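Local coordinates for protein subtilase cytotoxin, subunit B (Escherichia coli, PDB 3DWQ) that forms the pentameric receptor-binding part of an AB5 toxin and binds glycans that end in N-glycolylneuraminic acid, at residues Gly9-Val14 against Ile76-Gly81. Numbering follows the deposited sequence.
Sequences GMFSGV and IYYEPG. With NGC (N-glycolyl-alpha-neuraminic acid), chain G.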
ATOM      1  N   GLY C   9      19.551 -17.951 -11.474  1.00 20.76           N
ATOM      2  CA  GLY C   9      20.786 -17.652 -10.762  1.00 20.31           C
ATOM      3  C   GLY C   9      20.507 -16.606  -9.703  1.00 19.99           C
ATOM      4  O   GLY C   9      19.359 -16.198  -9.509  1.00 19.90           O
ATOM      5  N   MET C  10      21.553 -16.165  -9.016  1.00 19.69           N
ATOM      6  CA  MET C  10      21.412 -15.102  -8.029  1.00 19.47           C
ATOM      7  C   MET C  10      22.614 -14.164  -7.995  1.00 19.49           C
ATOM      8  O   MET C  10      23.740 -14.573  -8.267  1.00 19.40           O
ATOM      9  CB  MET C  10      21.152 -15.685  -6.637  1.00 19.51           C
ATOM     10  CG  MET C  10      22.288 -16.530  -6.091  1.00 19.46           C
ATOM     11  SD  MET C  10      21.912 -17.230  -4.488  1.00 19.03           S
ATOM     12  CE  MET C  10      23.522 -17.844  -4.003  1.00 19.32           C
ATOM     13  N   PHE C  11      22.346 -12.901  -7.682  1.00 19.39           N
ATOM     14  CA  PHE C  11      23.378 -11.905  -7.433  1.00 19.38           C
ATOM     15  C   PHE C  11      23.156 -11.409  -6.008  1.00 19.31           C
ATOM     16  O   PHE C  11      22.084 -10.887  -5.689  1.00 19.20           O
ATOM     17  CB  PHE C  11      23.255 -10.741  -8.422  1.00 19.61           C
ATOM     18  CG  PHE C  11      24.026 -10.925  -9.710  1.00 19.73           C
ATOM     19  CD1 PHE C  11      24.779  -9.876 -10.227  1.00 20.09           C
ATOM     20  CD2 PHE C  11      23.987 -12.127 -10.415  1.00 20.18           C
ATOM     21  CE1 PHE C  11      25.484 -10.020 -11.422  1.00 20.25           C
ATOM     22  CE2 PHE C  11      24.694 -12.286 -11.608  1.00 20.08           C
ATOM     23  CZ  PHE C  11      25.441 -11.228 -12.114  1.00 20.16           C
ATOM     24  N   SER C  12      24.162 -11.592  -5.158  1.00 19.04           N
ATOM     25  CA  SER C  12      24.092 -11.172  -3.759  1.00 18.95           C
ATOM     26  C   SER C  12      24.751  -9.815  -3.539  1.00 18.91           C
ATOM     27  O   SER C  12      25.667  -9.438  -4.274  1.00 18.93           O
ATOM     28  CB  SER C  12      24.753 -12.220  -2.859  1.00 19.02           C
ATOM     29  OG  SER C  12      24.081 -13.466  -2.947  1.00 18.66           O
ATOM     30  N   GLY C  13      24.279  -9.091  -2.523  1.00 18.85           N
ATOM     31  CA  GLY C  13      24.837  -7.792  -2.144  1.00 18.75           C
ATOM     32  C   GLY C  13      24.615  -6.713  -3.188  1.00 18.81           C
ATOM     33  O   GLY C  13      25.468  -5.845  -3.393  1.00 18.80           O
ATOM     34  N   VAL C  14      23.463  -6.775  -3.848  1.00 18.63           N
ATOM     35  CA  VAL C  14      23.113  -5.836  -4.905  1.00 18.50           C
ATOM     36  C   VAL C  14      22.349  -4.636  -4.338  1.00 18.40           C
ATOM     37  O   VAL C  14      21.422  -4.801  -3.547  1.00 18.29           O
ATOM     38  CB  VAL C  14      22.251  -6.529  -5.991  1.00 18.65           C
ATOM     39  CG1 VAL C  14      21.857  -5.555  -7.082  1.00 18.53           C
ATOM     40  CG2 VAL C  14      22.989  -7.721  -6.587  1.00 18.45           C
ATOM     41  N   ILE C  76      19.261 -10.485  -5.444  1.00 16.66           N
ATOM     42  CA  ILE C  76      18.342 -10.594  -6.564  1.00 16.97           C
ATOM     43  C   ILE C  76      18.368 -12.025  -7.105  1.00 17.01           C
ATOM     44  O   ILE C  76      19.402 -12.512  -7.568  1.00 17.02           O
ATOM     45  CB  ILE C  76      18.629  -9.536  -7.675  1.00 17.00           C
ATOM     46  CG1 ILE C  76      17.933  -8.209  -7.356  1.00 17.59           C
ATOM     47  CG2 ILE C  76      18.101  -9.994  -9.030  1.00 16.93           C
ATOM     48  CD1 ILE C  76      18.631  -7.329  -6.346  1.00 17.93           C
ATOM     49  N   TYR C  77      17.226 -12.700  -7.004  1.00 17.16           N
ATOM     50  CA  TYR C  77      17.039 -14.005  -7.620  1.00 17.24           C
ATOM     51  C   TYR C  77      16.401 -13.766  -8.977  1.00 17.51           C
ATOM     52  O   TYR C  77      15.457 -12.978  -9.095  1.00 17.12           O
ATOM     53  CB  TYR C  77      16.102 -14.878  -6.793  1.00 16.89           C
ATOM     54  CG  TYR C  77      16.548 -15.237  -5.391  1.00 16.63           C
ATOM     55  CD1 TYR C  77      17.079 -16.496  -5.114  1.00 16.00           C
ATOM     56  CD2 TYR C  77      16.385 -14.342  -4.332  1.00 15.96           C
ATOM     57  CE1 TYR C  77      17.456 -16.848  -3.821  1.00 15.98           C
ATOM     58  CE2 TYR C  77      16.761 -14.680  -3.041  1.00 15.96           C
ATOM     59  CZ  TYR C  77      17.293 -15.935  -2.790  1.00 16.23           C
ATOM     60  OH  TYR C  77      17.666 -16.270  -1.510  1.00 16.01           O
ATOM     61  N   TYR C  78      16.915 -14.448  -9.999  1.00 17.96           N
ATOM     62  CA  TYR C  78      16.456 -14.248 -11.370  1.00 18.57           C
ATOM     63  C   TYR C  78      16.457 -15.547 -12.183  1.00 18.94           C
ATOM     64  O   TYR C  78      17.161 -16.501 -11.847  1.00 18.96           O
ATOM     65  CB  TYR C  78      17.292 -13.154 -12.072  1.00 18.60           C
ATOM     66  CG  TYR C  78      18.714 -13.564 -12.399  1.00 18.91           C
ATOM     67  CD1 TYR C  78      19.051 -14.030 -13.672  1.00 18.89           C
ATOM     68  CD2 TYR C  78      19.723 -13.496 -11.435  1.00 18.95           C
ATOM     69  CE1 TYR C  78      20.352 -14.418 -13.975  1.00 18.95           C
ATOM     70  CE2 TYR C  78      21.026 -13.882 -11.729  1.00 18.81           C
ATOM     71  CZ  TYR C  78      21.333 -14.341 -13.001  1.00 18.91           C
ATOM     72  OH  TYR C  78      22.621 -14.724 -13.296  1.00 19.57           O
ATOM     73  N   GLU C  79      15.651 -15.571 -13.240  1.00 19.54           N
ATOM     74  CA  GLU C  79      15.656 -16.665 -14.206  1.00 20.34           C
ATOM     75  C   GLU C  79      15.856 -16.092 -15.607  1.00 20.21           C
ATOM     76  O   GLU C  79      14.997 -15.358 -16.100  1.00 20.23           O
ATOM     77  CB  GLU C  79      14.354 -17.469 -14.133  1.00 20.20           C
ATOM     78  CG  GLU C  79      14.396 -18.786 -14.901  1.00 21.30           C
ATOM     79  CD  GLU C  79      13.183 -19.662 -14.649  1.00 21.57           C
ATOM     80  OE1 GLU C  79      12.086 -19.330 -15.137  1.00 23.80           O
ATOM     81  OE2 GLU C  79      13.328 -20.694 -13.967  1.00 23.85           O
ATOM     82  N   PRO C  80      17.007 -16.398 -16.241  1.00 20.36           N
ATOM     83  CA  PRO C  80      17.263 -15.912 -17.600  1.00 20.45           C
ATOM     84  C   PRO C  80      16.393 -16.592 -18.657  1.00 20.57           C
ATOM     85  O   PRO C  80      15.896 -17.698 -18.434  1.00 20.73           O
ATOM     86  CB  PRO C  80      18.739 -16.254 -17.827  1.00 20.37           C
ATOM     87  CG  PRO C  80      19.014 -17.387 -16.910  1.00 20.53           C
ATOM     88  CD  PRO C  80      18.136 -17.187 -15.712  1.00 20.28           C
ATOM     89  N   GLY C  81      16.211 -15.915 -19.789  1.00 20.72           N
ATOM     90  CA  GLY C  81      15.516 -16.478 -20.945  1.00 20.78           C
ATOM     91  C   GLY C  81      14.004 -16.535 -20.847  1.00 20.92           C
ATOM     92  O   GLY C  81      13.358 -17.216 -21.645  1.00 21.05           O
TER
HETATM   93  O9  NGC G   3      29.161 -11.195  -9.372  1.00 32.49           O
HETATM   94  C9  NGC G   3      28.272 -11.957 -10.199  1.00 33.37           C
HETATM   95  C8  NGC G   3      27.544 -13.027  -9.383  1.00 34.17           C
HETATM   96  O8  NGC G   3      27.404 -12.572  -8.030  1.00 33.81           O
HETATM   97  C7  NGC G   3      28.313 -14.352  -9.452  1.00 34.48           C
HETATM   98  O7  NGC G   3      28.262 -14.901 -10.773  1.00 35.13           O
HETATM   99  C6  NGC G   3      27.933 -15.439  -8.431  1.00 35.47           C
HETATM  100  O6  NGC G   3      28.289 -14.967  -7.114  1.00 35.89           O
HETATM  101  C2  NGC G   3      27.316 -15.375  -6.163  1.00 36.85           C
HETATM  102  C1  NGC G   3      26.535 -14.345  -5.410  1.00 35.82           C
HETATM  103  O1B NGC G   3      26.678 -13.137  -5.690  1.00 34.76           O
HETATM  104  O1A NGC G   3      25.738 -14.748  -4.532  1.00 34.52           O
HETATM  105  C3  NGC G   3      26.972 -16.855  -6.049  1.00 36.13           C
HETATM  106  C4  NGC G   3      26.462 -17.244  -7.441  1.00 35.62           C
HETATM  107  O4  NGC G   3      25.157 -17.820  -7.352  1.00 34.99           O
HETATM  108  C5  NGC G   3      26.488 -15.991  -8.352  1.00 35.22           C
HETATM  109  N5  NGC G   3      25.841 -16.264  -9.645  1.00 34.83           N
HETATM  110  C10 NGC G   3      26.148 -17.129 -10.616  1.00 34.94           C
HETATM  111  O10 NGC G   3      27.106 -17.889 -10.597  1.00 35.39           O
HETATM  112  C11 NGC G   3      25.199 -17.085 -11.780  1.00 34.53           C
HETATM  113  O11 NGC G   3      24.002 -16.359 -11.473  1.00 34.03           O
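The sialic-acid pocket of this B subunit is built on an antiparallel strand pair of its OB-like fold, in which the short edge strand 10-12 runs beside 76-79 and offers its outer side to N-glycolylneuraminic acid. Phe-11 and Ile-76 form a hydrogen-bonded pair (Phe-11 N to Ile-76 O 3.0 Å; Ile-76 N to Phe-11 O 2.9 Å). Gly-9 and Tyr-78 exchange a second pair of backbone hydrogen bonds, and between them Met-10 and Tyr-77 make a non-hydrogen-bonded pair with an oblique Met-aromatic contact. The chain turns at Gly-13, which with Val-14 forms a G1 beta bulge opposite Val-74; Val-14 CB packs on Ile-76 CD1. With CG between the backbone N and carbonyl carbon (chi1 71°), the Tyr-78 ring leans over the neighbouring strand, one face covered by Gly-9 CA in a CH-pi contact. The Phe-11 and Tyr-78 rings meet obliquely, planes at 74°, with Phe-11 CD2 3.7 Å from Tyr-78 CE2. Sugar C9 sits over one Phe-11 face, near the rim, 3.5 Å from CZ. Ser-12 grips the carboxylate twice: its N donates to O1B and its OG, also bonded to Arg-75, donates to O1A at 2.6 Å. Gln-36 adds another bond to the sugar. The glycolyl hydroxyl, which distinguishes this sugar from N-acetylneuraminic acid, is probably recognised by Tyr-78, whose OH is hydrogen-bonded to sugar O11 at 2.8 Å.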